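Local coordinates for protein soluble epoxide hydrolase (Bacillus megaterium, PDB 4INZ) that belongs to the alpha/beta hydrolase fold family and carries a largely helical cap inserted between two strands of its central sheet, at residues P140-M146 and R233-L239; A162-Q168 and Y220-F226; V170-E175 and V213-L217. The protein carries 1 engineered substitution. All coordinates share one frame. Where two conformers were deposited one is given. Numbering follows the deposited sequence.

How the interactions relate
All three contacts lie in the mainly helical cap inserted between strands 131-137 and 248-253, and they are nested along the chain. Interaction 1 is the outermost in sequence and the most buried. It joins the two chain ends of the cap through one backbone hydrogen bond, a water bridge and apolar packing. Interaction 2 is partly buried. Here side-chain donors of Arg221 and Gln166 reach backbone carbonyls, beside an edge-to-face aromatic pair. Interaction 3, also partly buried, packs helix 169-193 on helix 213-220 with apolar side chains and bridging waters. Interactions 1 and 2 meet at Leu236 and Ile225. Interactions 2 and 3 share a packed zone where Phe165 touches Leu217 and Met174.

Interaction 1. Residues P140-M146 and R233-L239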
loop_
_atom_site.group_PDB
_atom_site.type_symbol
_atom_site.label_atom_id
_atom_site.label_comp_id
_atom_site.label_asym_id
_atom_site.label_seq_id
_atom_site.Cartn_x
_atom_site.Cartn_y
_atom_site.Cartn_z
ATOM N N PRO A 140 0.196 -2.676 7.448
ATOM C CA PRO A 140 0.534 -3.754 8.384
ATOM C C PRO A 140 1.883 -4.432 8.124
ATOM O O PRO A 140 2.136 -4.916 7.018
ATOM C CB PRO A 140 -0.606 -4.750 8.173
ATOM C CG PRO A 140 -0.949 -4.588 6.701
ATOM C CD PRO A 140 -0.748 -3.109 6.404
ATOM N N HIS A 141 2.739 -4.464 9.145
ATOM C CA HIS A 141 3.886 -5.363 9.130
ATOM C C HIS A 141 3.343 -6.766 9.381
ATOM O O HIS A 141 2.489 -6.948 10.242
ATOM C CB HIS A 141 4.897 -4.989 10.221
ATOM C CG HIS A 141 6.056 -5.933 10.311
ATOM N ND1 HIS A 141 6.087 -6.996 11.190
ATOM C CD2 HIS A 141 7.218 -5.984 9.619
ATOM C CE1 HIS A 141 7.222 -7.656 11.039
ATOM N NE2 HIS A 141 7.925 -7.065 10.088
ATOM N N PRO A 142 3.816 -7.762 8.618
ATOM C CA PRO A 142 3.222 -9.104 8.705
ATOM C C PRO A 142 3.090 -9.650 10.126
ATOM O O PRO A 142 2.095 -10.310 10.433
ATOM C CB PRO A 142 4.190 -9.957 7.888
ATOM C CG PRO A 142 4.699 -9.006 6.848
ATOM C CD PRO A 142 4.846 -7.685 7.571
ATOM N N TYR A 143 4.066 -9.382 10.984
ATOM C CA TYR A 143 4.068 -10.000 12.310
ATOM C C TYR A 143 3.474 -9.112 13.395
ATOM O O TYR A 143 2.638 -9.566 14.178
ATOM C CB TYR A 143 5.473 -10.471 12.700
ATOM C CG TYR A 143 5.952 -11.661 11.899
ATOM C CD1 TYR A 143 6.652 -11.486 10.711
ATOM C CD2 TYR A 143 5.686 -12.963 12.321
ATOM C CE1 TYR A 143 7.084 -12.569 9.968
ATOM C CE2 TYR A 143 6.116 -14.053 11.588
ATOM C CZ TYR A 143 6.814 -13.852 10.413
ATOM O OH TYR A 143 7.246 -14.935 9.681
ATOM N N THR A 144 3.895 -7.851 13.453
ATOM C CA THR A 144 3.374 -6.973 14.490
ATOM C C THR A 144 1.878 -6.728 14.328
ATOM O O THR A 144 1.174 -6.526 15.314
ATOM C CB THR A 144 4.139 -5.627 14.592
ATOM O OG1 THR A 144 3.951 -4.858 13.395
ATOM C CG2 THR A 144 5.632 -5.868 14.836
ATOM N N PHE A 145 1.382 -6.751 13.090
ATOM C CA PHE A 145 -0.042 -6.505 12.883
ATOM C C PHE A 145 -0.908 -7.583 13.521
ATOM O O PHE A 145 -1.931 -7.286 14.140
ATOM C CB PHE A 145 -0.399 -6.376 11.402
ATOM C CG PHE A 145 -1.840 -6.033 11.170
ATOM C CD1 PHE A 145 -2.360 -4.833 11.638
ATOM C CD2 PHE A 145 -2.680 -6.902 10.492
ATOM C CE1 PHE A 145 -3.686 -4.505 11.427
ATOM C CE2 PHE A 145 -4.008 -6.577 10.280
ATOM C CZ PHE A 145 -4.511 -5.380 10.753
ATOM N N MET A 146 -0.511 -8.840 13.357
ATOM C CA MET A 146 -1.241 -9.934 13.990
ATOM C C MET A 146 -1.163 -9.813 15.513
ATOM O O MET A 146 -2.140 -10.059 16.216
ATOM C CB MET A 146 -0.701 -11.284 13.528
ATOM C CG MET A 146 -0.884 -11.520 12.041
ATOM S SD MET A 146 -2.615 -11.510 11.507
ATOM C CE MET A 146 -3.200 -13.063 12.214
ATOM N N ARG A 233 -2.360 -17.021 13.955
ATOM C CA ARG A 233 -1.256 -17.095 13.005
ATOM C C ARG A 233 -0.215 -16.032 13.335
ATOM O O ARG A 233 -0.563 -14.926 13.740
ATOM C CB ARG A 233 -1.762 -16.936 11.567
ATOM C CG ARG A 233 -3.020 -17.744 11.285
ATOM C CD ARG A 233 -3.174 -18.112 9.817
ATOM N NE ARG A 233 -3.044 -19.556 9.642
ATOM C CZ ARG A 233 -3.192 -20.196 8.487
ATOM N NH1 ARG A 233 -3.482 -19.525 7.378
ATOM N NH2 ARG A 233 -3.049 -21.515 8.446
ATOM N N LYS A 234 1.060 -16.372 13.162
ATOM C CA LYS A 234 2.152 -15.454 13.474
ATOM C C LYS A 234 2.249 -14.289 12.488
ATOM O O LYS A 234 2.670 -13.190 12.854
ATOM C CB LYS A 234 3.491 -16.195 13.528
ATOM C CG LYS A 234 3.658 -17.120 14.733
ATOM C CD LYS A 234 3.672 -18.583 14.305
ATOM C CE LYS A 234 3.982 -19.518 15.479
ATOM N NZ LYS A 234 5.373 -19.341 16.006
ATOM N N SER A 235 1.872 -14.524 11.235
ATOM C CA SER A 235 1.960 -13.467 10.232
ATOM C C SER A 235 0.661 -13.297 9.446
ATOM O O SER A 235 -0.092 -14.252 9.258
ATOM C CB SER A 235 3.149 -13.700 9.295
ATOM O OG SER A 235 3.098 -14.984 8.702
ATOM N N LEU A 236 0.404 -12.072 9.001
ATOM C CA LEU A 236 -0.830 -11.751 8.284
ATOM C C LEU A 236 -1.023 -12.648 7.059
ATOM O O LEU A 236 -2.130 -13.123 6.785
ATOM C CB LEU A 236 -0.827 -10.276 7.881
ATOM C CG LEU A 236 -2.016 -9.759 7.072
ATOM C CD1 LEU A 236 -3.323 -9.975 7.824
ATOM C CD2 LEU A 236 -1.821 -8.283 6.738
ATOM N N PHE A 237 0.069 -12.868 6.332
ATOM C CA PHE A 237 0.119 -13.821 5.231
ATOM C C PHE A 237 1.257 -14.805 5.508
ATOM O O PHE A 237 2.233 -14.451 6.170
ATOM C CB PHE A 237 0.344 -13.087 3.907
ATOM C CG PHE A 237 -0.665 -12.001 3.643
ATOM C CD1 PHE A 237 -1.985 -12.316 3.376
ATOM C CD2 PHE A 237 -0.291 -10.663 3.667
ATOM C CE1 PHE A 237 -2.921 -11.317 3.140
ATOM C CE2 PHE A 237 -1.221 -9.656 3.424
ATOM C CZ PHE A 237 -2.534 -9.983 3.160
ATOM N N PRO A 238 1.131 -16.050 5.023
ATOM C CA PRO A 238 2.109 -17.088 5.375
ATOM C C PRO A 238 3.545 -16.713 5.022
ATOM O O PRO A 238 3.817 -16.280 3.902
ATOM C CB PRO A 238 1.652 -18.292 4.544
ATOM C CG PRO A 238 0.191 -18.087 4.382
ATOM C CD PRO A 238 0.030 -16.589 4.211
ATOM N N LEU A 239 4.447 -16.884 5.984
ATOM C CA LEU A 239 5.860 -16.605 5.779
ATOM C C LEU A 239 6.730 -17.676 6.423
ATOM O O LEU A 239 6.418 -18.190 7.496
ATOM C CB LEU A 239 6.234 -15.236 6.356
ATOM C CG LEU A 239 5.713 -14.022 5.586
ATOM C CD1 LEU A 239 6.107 -12.718 6.274
ATOM C CD2 LEU A 239 6.235 -14.043 4.160
HETATM O O HOH W 1 2.712 -12.190 15.366
#
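This contact closes the base of the helical cap of an alpha/beta hydrolase fold. Residues 140-146 enter helix 142-151, just after strand 131-137; residues 233-239 are the irregular chain leading back toward strand 248-253. One direct backbone hydrogen bond joins them, Leu236 N to Pro142 O at 2.8 Å. The same carbonyl receives a CA-H...O contact from Ser235 CA (3.2 Å to Pro142 O). A second such contact runs from Tyr143 CA to Lys234 O, 3.5 Å. Water 1 donates to both Tyr143 O (2.9 Å) and Lys234 O (2.7 Å). His141 is the N-cap: its ND1 accepts from Thr144 N at 3.3 Å. His141 NE2 is hydrogen-bonded to Tyr125 OH.

Packing surrounds these bonds. Leu236, the residue most covered by the other segment, has CD2 3.8 Å from Pro140 CG and 4.1 Å from Phe145 CD2. Its CD1 lies 4.1 Å from Met146 SD. Leu239 CD1 touches Pro142 CB at 3.7 Å and Tyr143 CE1 at 3.8 Å. The phenol OH of Tyr143 bonds to Glu241 O. Over one face of this ring sits Ser235 CB, a CH-pi contact 3.8 Å from the Tyr143 ring centroid.

Interaction 2. Residues A162-Q168 and Y220-F226; sequences AKWFQKQ and YRNLKIF. Engineered in segment 162-168: Ala162 (natural residue Met).
Arg221 and Gln166 provide the polar links of this contact within the helical cap of the alpha/beta hydrolase fold. Arg221 is extended beyond chi1 (m, then t, t). Its NE and NH2 both donate to Phe165 O, at 3.0 and 3.2 Å. NH2 also donates to water 2 (2.9 Å), which donates to Gln168 O (2.6 Å). Gln166 folds back with chi1 and chi2 both m. Its NE2 donates to Tyr220 O at 3.0 Å and to Ala162 O at 2.9 Å, so one amide group links a carbonyl from each segment.

Helix 160-164 runs into a type I turn, Trp164 to Lys167; a second type I turn spans Tyr220 to Leu223. The closest CA pairs are Gln166-Arg221 (5.7 Å), Ala162-Tyr220 (6.5 Å) and Lys163-Phe226 (7.6 Å).

The engineered Ala162 places CB 4.4 Å from both Tyr220 CD1 and Phe226 CZ. The Tyr220 side chain comes within about 3 Å of a bound PEG (di(hydroxyethyl)ether), so the contact borders a ligand site. Phe165 (chi1 m) turns its edge to the face of Tyr220 (chi1 m) in a T-shaped pair. Planes meet at 80°, centroids are 4.8 Å apart, and Phe165 CD2 is 3.7 Å from Tyr220 CD2.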
loop_
_atom_site.group_PDB
_atom_site.type_symbol
_atom_site.label_atom_id
_atom_site.label_comp_id
_atom_site.label_asym_id
_atom_site.label_seq_id
_atom_site.Cartn_x
_atom_site.Cartn_y
_atom_site.Cartn_z
ATOM N N ALA A 162 -12.826 -3.972 8.302
ATOM C CA ALA A 162 -12.431 -5.113 7.477
ATOM C C ALA A 162 -13.467 -6.233 7.553
ATOM O O ALA A 162 -13.729 -6.922 6.564
ATOM C CB ALA A 162 -11.062 -5.621 7.884
ATOM N N LYS A 163 -14.058 -6.409 8.730
ATOM C CA LYS A 163 -15.147 -7.361 8.887
ATOM C C LYS A 163 -16.373 -6.854 8.131
ATOM O O LYS A 163 -17.033 -7.607 7.417
ATOM C CB LYS A 163 -15.460 -7.573 10.371
ATOM C CG LYS A 163 -16.616 -8.521 10.653
ATOM C CD LYS A 163 -16.409 -9.888 10.028
ATOM C CE LYS A 163 -17.380 -10.910 10.621
ATOM N NZ LYS A 163 -17.047 -11.226 12.040
ATOM N N TRP A 164 -16.661 -5.563 8.268
ATOM C CA TRP A 164 -17.791 -4.969 7.568
ATOM C C TRP A 164 -17.630 -5.100 6.054
ATOM O O TRP A 164 -18.606 -5.324 5.338
ATOM C CB TRP A 164 -17.964 -3.505 7.974
ATOM C CG TRP A 164 -19.167 -2.851 7.380
ATOM C CD1 TRP A 164 -20.458 -3.284 7.460
ATOM C CD2 TRP A 164 -19.198 -1.631 6.629
ATOM N NE1 TRP A 164 -21.289 -2.416 6.799
ATOM C CE2 TRP A 164 -20.541 -1.393 6.278
ATOM C CE3 TRP A 164 -18.220 -0.722 6.212
ATOM C CZ2 TRP A 164 -20.931 -0.284 5.531
ATOM C CZ3 TRP A 164 -18.611 0.383 5.470
ATOM C CH2 TRP A 164 -19.956 0.591 5.141
ATOM N N PHE A 165 -16.396 -4.972 5.568
ATOM C CA PHE A 165 -16.139 -5.084 4.127
ATOM C C PHE A 165 -16.504 -6.457 3.568
ATOM O O PHE A 165 -16.534 -6.649 2.356
ATOM C CB PHE A 165 -14.678 -4.775 3.790
ATOM C CG PHE A 165 -14.358 -3.308 3.733
ATOM C CD1 PHE A 165 -15.251 -2.362 4.217
ATOM C CD2 PHE A 165 -13.157 -2.874 3.187
ATOM C CE1 PHE A 165 -14.948 -1.008 4.168
ATOM C CE2 PHE A 165 -12.846 -1.519 3.134
ATOM C CZ PHE A 165 -13.744 -0.586 3.621
ATOM N N GLN A 166 -16.766 -7.415 4.451
ATOM C CA GLN A 166 -17.172 -8.746 4.010
ATOM C C GLN A 166 -18.632 -8.717 3.547
ATOM O O GLN A 166 -19.062 -9.568 2.763
ATOM C CB GLN A 166 -16.987 -9.779 5.131
ATOM C CG GLN A 166 -15.614 -9.747 5.814
ATOM C CD GLN A 166 -14.467 -10.104 4.878
ATOM O OE1 GLN A 166 -14.548 -11.066 4.116
ATOM N NE2 GLN A 166 -13.391 -9.329 4.940
ATOM N N LYS A 167 -19.387 -7.729 4.028
ATOM C CA LYS A 167 -20.823 -7.654 3.757
ATOM C C LYS A 167 -21.132 -7.143 2.349
ATOM O O LYS A 167 -20.408 -6.311 1.804
ATOM C CB LYS A 167 -21.518 -6.766 4.795
ATOM C CG LYS A 167 -21.322 -7.222 6.232
ATOM C CD LYS A 167 -22.277 -8.346 6.605
ATOM C CE LYS A 167 -23.658 -7.803 6.947
ATOM N NZ LYS A 167 -24.630 -8.891 7.264
ATOM N N GLN A 168 -22.224 -7.629 1.772
ATOM C CA GLN A 168 -22.587 -7.250 0.410
ATOM C C GLN A 168 -22.990 -5.782 0.273
ATOM O O GLN A 168 -22.872 -5.207 -0.803
ATOM C CB GLN A 168 -23.694 -8.159 -0.136
ATOM C CG GLN A 168 -23.202 -9.538 -0.547
ATOM C CD GLN A 168 -22.095 -9.478 -1.594
ATOM O OE1 GLN A 168 -22.225 -8.803 -2.619
ATOM N NE2 GLN A 168 -20.998 -10.179 -1.333
ATOM N N TYR A 220 -9.941 -7.662 0.518
ATOM C CA TYR A 220 -10.293 -7.822 1.929
ATOM C C TYR A 220 -11.003 -9.142 2.200
ATOM O O TYR A 220 -10.927 -9.693 3.306
ATOM C CB TYR A 220 -11.189 -6.669 2.402
ATOM C CG TYR A 220 -10.499 -5.327 2.481
ATOM C CD1 TYR A 220 -9.939 -4.884 3.672
ATOM C CD2 TYR A 220 -10.416 -4.498 1.367
ATOM C CE1 TYR A 220 -9.304 -3.655 3.751
ATOM C CE2 TYR A 220 -9.787 -3.268 1.435
ATOM C CZ TYR A 220 -9.230 -2.850 2.630
ATOM O OH TYR A 220 -8.598 -1.627 2.704
ATOM N N ARG A 221 -11.698 -9.643 1.190
ATOM C CA ARG A 221 -12.538 -10.824 1.370
ATOM C C ARG A 221 -11.746 -12.125 1.356
ATOM O O ARG A 221 -12.317 -13.209 1.497
ATOM C CB ARG A 221 -13.673 -10.823 0.338
ATOM C CG ARG A 221 -14.658 -9.709 0.632
ATOM C CD ARG A 221 -15.604 -9.383 -0.508
ATOM N NE ARG A 221 -16.543 -8.355 -0.073
ATOM C CZ ARG A 221 -17.517 -7.851 -0.820
ATOM N NH1 ARG A 221 -17.692 -8.269 -2.067
ATOM N NH2 ARG A 221 -18.317 -6.920 -0.314
ATOM N N ASN A 222 -10.432 -12.005 1.193
ATOM C CA ASN A 222 -9.523 -13.139 1.314
ATOM C C ASN A 222 -8.738 -13.118 2.618
ATOM O O ASN A 222 -8.013 -14.064 2.920
ATOM C CB ASN A 222 -8.545 -13.179 0.139
ATOM C CG ASN A 222 -9.219 -13.559 -1.161
ATOM O OD1 ASN A 222 -10.118 -14.397 -1.180
ATOM N ND2 ASN A 222 -8.786 -12.948 -2.255
ATOM N N LEU A 223 -8.874 -12.039 3.385
ATOM C CA LEU A 223 -8.132 -11.914 4.640
ATOM C C LEU A 223 -8.501 -13.012 5.632
ATOM O O LEU A 223 -9.672 -13.361 5.789
ATOM C CB LEU A 223 -8.352 -10.539 5.270
ATOM C CG LEU A 223 -7.758 -9.359 4.500
ATOM C CD1 LEU A 223 -8.215 -8.039 5.102
ATOM C CD2 LEU A 223 -6.238 -9.453 4.497
ATOM N N LYS A 224 -7.490 -13.552 6.304
ATOM C CA LYS A 224 -7.701 -14.599 7.294
ATOM C C LYS A 224 -7.378 -14.051 8.675
ATOM O O LYS A 224 -6.349 -14.379 9.264
ATOM C CB LYS A 224 -6.831 -15.816 6.978
ATOM C CG LYS A 224 -7.144 -16.456 5.629
ATOM C CD LYS A 224 -8.558 -17.032 5.608
ATOM C CE LYS A 224 -9.339 -16.589 4.373
ATOM N NZ LYS A 224 -8.735 -17.056 3.088
ATOM N N ILE A 225 -8.259 -13.194 9.177
ATOM C CA ILE A 225 -8.021 -12.515 10.446
ATOM C C ILE A 225 -9.283 -12.469 11.280
ATOM O O ILE A 225 -9.435 -11.598 12.133
ATOM C CB ILE A 225 -7.533 -11.062 10.228
ATOM C CG1 ILE A 225 -8.601 -10.234 9.501
ATOM C CG2 ILE A 225 -6.214 -11.053 9.472
ATOM C CD1 ILE A 225 -8.258 -8.754 9.374
ATOM N N PHE A 226 -10.187 -13.414 11.036
ATOM C CA PHE A 226 -11.503 -13.366 11.663
ATOM C C PHE A 226 -11.767 -14.504 12.651
ATOM O O PHE A 226 -12.323 -14.271 13.724
ATOM C CB PHE A 226 -12.593 -13.278 10.591
ATOM C CG PHE A 226 -12.415 -12.115 9.655
ATOM C CD1 PHE A 226 -12.583 -10.817 10.108
ATOM C CD2 PHE A 226 -12.060 -12.316 8.332
ATOM C CE1 PHE A 226 -12.411 -9.740 9.255
ATOM C CE2 PHE A 226 -11.885 -11.244 7.474
ATOM C CZ PHE A 226 -12.061 -9.955 7.937
HETATM O O HOH W 2 -20.464 -5.504 -1.609
#

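Interaction 3. Residues V170-E175 and V213-L217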
loop_
_atom_site.group_PDB
_atom_site.type_symbol
_atom_site.label_atom_id
_atom_site.label_comp_id
_atom_site.label_asym_id
_atom_site.label_seq_id
_atom_site.Cartn_x
_atom_site.Cartn_y
_atom_site.Cartn_z
ATOM N N VAL A 170 -21.565 -3.189 1.274
ATOM C CA VAL A 170 -20.461 -2.232 1.241
ATOM C C VAL A 170 -20.177 -1.691 -0.158
ATOM O O VAL A 170 -19.842 -0.515 -0.315
ATOM C CB VAL A 170 -19.165 -2.797 1.875
ATOM C CG1 VAL A 170 -18.019 -1.802 1.728
ATOM C CG2 VAL A 170 -19.394 -3.110 3.343
ATOM N N GLN A 171 -20.304 -2.532 -1.180
ATOM C CA GLN A 171 -20.066 -2.044 -2.534
ATOM C C GLN A 171 -20.988 -0.869 -2.856
ATOM O O GLN A 171 -20.534 0.172 -3.324
ATOM C CB GLN A 171 -20.208 -3.142 -3.591
ATOM C CG GLN A 171 -19.893 -2.627 -4.987
ATOM C CD GLN A 171 -19.878 -3.707 -6.047
ATOM O OE1 GLN A 171 -20.051 -4.891 -5.752
ATOM N NE2 GLN A 171 -19.659 -3.303 -7.294
ATOM N N ASP A 172 -22.281 -1.041 -2.609
ATOM C CA ASP A 172 -23.236 0.038 -2.840
ATOM C C ASP A 172 -22.886 1.266 -1.991
ATOM O O ASP A 172 -22.984 2.403 -2.457
ATOM C CB ASP A 172 -24.670 -0.428 -2.558
ATOM C CG ASP A 172 -25.670 0.716 -2.560
ATOM O OD1 ASP A 172 -26.050 1.175 -3.661
ATOM O OD2 ASP A 172 -26.084 1.156 -1.461
ATOM N N TYR A 173 -22.470 1.036 -0.749
ATOM C CA TYR A 173 -22.086 2.148 0.107
ATOM C C TYR A 173 -20.955 2.944 -0.542
ATOM O O TYR A 173 -20.943 4.171 -0.507
ATOM C CB TYR A 173 -21.636 1.663 1.486
ATOM C CG TYR A 173 -21.028 2.766 2.310
ATOM C CD1 TYR A 173 -19.659 3.004 2.279
ATOM C CD2 TYR A 173 -21.817 3.577 3.115
ATOM C CE1 TYR A 173 -19.094 4.015 3.021
ATOM C CE2 TYR A 173 -21.258 4.593 3.864
ATOM C CZ TYR A 173 -19.896 4.808 3.814
ATOM O OH TYR A 173 -19.329 5.824 4.559
ATOM N N MET A 174 -20.003 2.239 -1.138
ATOM C CA MET A 174 -18.841 2.903 -1.720
ATOM C C MET A 174 -19.164 3.578 -3.051
ATOM O O MET A 174 -18.669 4.674 -3.329
ATOM C CB MET A 174 -17.677 1.923 -1.899
ATOM C CG MET A 174 -17.094 1.401 -0.589
ATOM S SD MET A 174 -16.405 2.709 0.450
ATOM C CE MET A 174 -16.023 1.759 1.916
ATOM N N GLU A 175 -19.998 2.928 -3.864
ATOM C CA GLU A 175 -20.280 3.391 -5.226
ATOM C C GLU A 175 -21.430 4.385 -5.373
ATOM O O GLU A 175 -21.405 5.242 -6.264
ATOM C CB GLU A 175 -20.599 2.200 -6.135
ATOM C CG GLU A 175 -19.476 1.230 -6.374
ATOM C CD GLU A 175 -19.920 0.080 -7.255
ATOM O OE1 GLU A 175 -19.057 -0.555 -7.885
ATOM O OE2 GLU A 175 -21.140 -0.186 -7.319
ATOM N N VAL A 213 -14.854 -1.282 -7.721
ATOM C CA VAL A 213 -15.006 -1.360 -6.277
ATOM C C VAL A 213 -15.109 -2.818 -5.834
ATOM O O VAL A 213 -14.588 -3.193 -4.784
ATOM C CB VAL A 213 -16.213 -0.541 -5.784
ATOM C CG1 VAL A 213 -16.478 -0.819 -4.304
ATOM C CG2 VAL A 213 -15.956 0.941 -6.013
ATOM N N LEU A 214 -15.757 -3.647 -6.646
ATOM C CA LEU A 214 -15.836 -5.074 -6.338
ATOM C C LEU A 214 -14.432 -5.665 -6.203
ATOM O O LEU A 214 -14.122 -6.349 -5.226
ATOM C CB LEU A 214 -16.641 -5.825 -7.402
ATOM C CG LEU A 214 -16.717 -7.344 -7.231
ATOM C CD1 LEU A 214 -17.263 -7.714 -5.858
ATOM C CD2 LEU A 214 -17.562 -7.972 -8.329
ATOM N N SER A 215 -13.580 -5.383 -7.182
ATOM C CA SER A 215 -12.196 -5.836 -7.153
ATOM C C SER A 215 -11.474 -5.334 -5.908
ATOM O O SER A 215 -10.762 -6.089 -5.246
ATOM C CB SER A 215 -11.449 -5.338 -8.385
ATOM O OG SER A 215 -11.969 -5.919 -9.566
ATOM N N MET A 216 -11.641 -4.049 -5.603
ATOM C CA MET A 216 -10.963 -3.469 -4.458
ATOM C C MET A 216 -11.366 -4.197 -3.166
ATOM O O MET A 216 -10.503 -4.560 -2.361
ATOM C CB MET A 216 -11.230 -1.956 -4.404
ATOM C CG MET A 216 -10.772 -1.240 -5.684
ATOM S SD MET A 216 -11.543 0.351 -6.079
ATOM C CE MET A 216 -10.819 1.401 -4.823
ATOM N N LEU A 217 -12.665 -4.419 -2.983
ATOM C CA LEU A 217 -13.162 -5.112 -1.792
ATOM C C LEU A 217 -12.733 -6.575 -1.755
ATOM O O LEU A 217 -12.585 -7.157 -0.674
ATOM C CB LEU A 217 -14.689 -4.996 -1.701
ATOM C CG LEU A 217 -15.192 -3.565 -1.483
ATOM C CD1 LEU A 217 -16.705 -3.444 -1.635
ATOM C CD2 LEU A 217 -14.741 -3.046 -0.114
HETATM O O HOH W 3 -17.071 -0.218 -9.275
HETATM O O HOH W 4 -17.145 -3.048 -9.419
#
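Two cap helices of the alpha/beta hydrolase fold pack here. Segment 170-175 belongs to the long helix 169-193, and segment 213-217 opens helix 213-220. The two segment axes approach to 10.0 Å, and their N-to-C directions differ by 125°. The cross is therefore oblique, nearer antiparallel than parallel.

Val213 begins the second segment and is its most covered residue. Its CA is 6.3 Å from that of Gln171, the closest CA pair. Its side chain points toward the other helix. Val213 CG1 rests 3.8 Å from Met174 CB and 3.9 Å from Gln171 CG. Val213 CB lies 3.5 Å from Glu175 OE1. Val213 also touches Leu182 further along helix 169-193, as Met174 does. The amide of Val213 lies in the first turn, where N-H groups lack an i-4 helix carbonyl. It donates to water 3 (2.9 Å from Val213 N), which in turn donates to Glu175 OE1 at 2.4 Å. Glu175 OE1 also accepts from Gln171 NE2 at 2.9 Å.

Leu214 follows at the exposed edge. Its CB is 3.9 Å from Gln171 OE1. Leu214 N donates to water 4 at 3.2 Å, which makes a weak, long bond to Glu175 OE1 at 3.5 Å.

Ser215 and Met216 face other parts of the chain, and Ser215 OG bonds to Tyr87 OH. One turn on from Val213, Leu217 points back to the contact. Its CD2 is 4.0 Å from Val170 CG1, and its CD1 is 3.7 Å from Gln171 N.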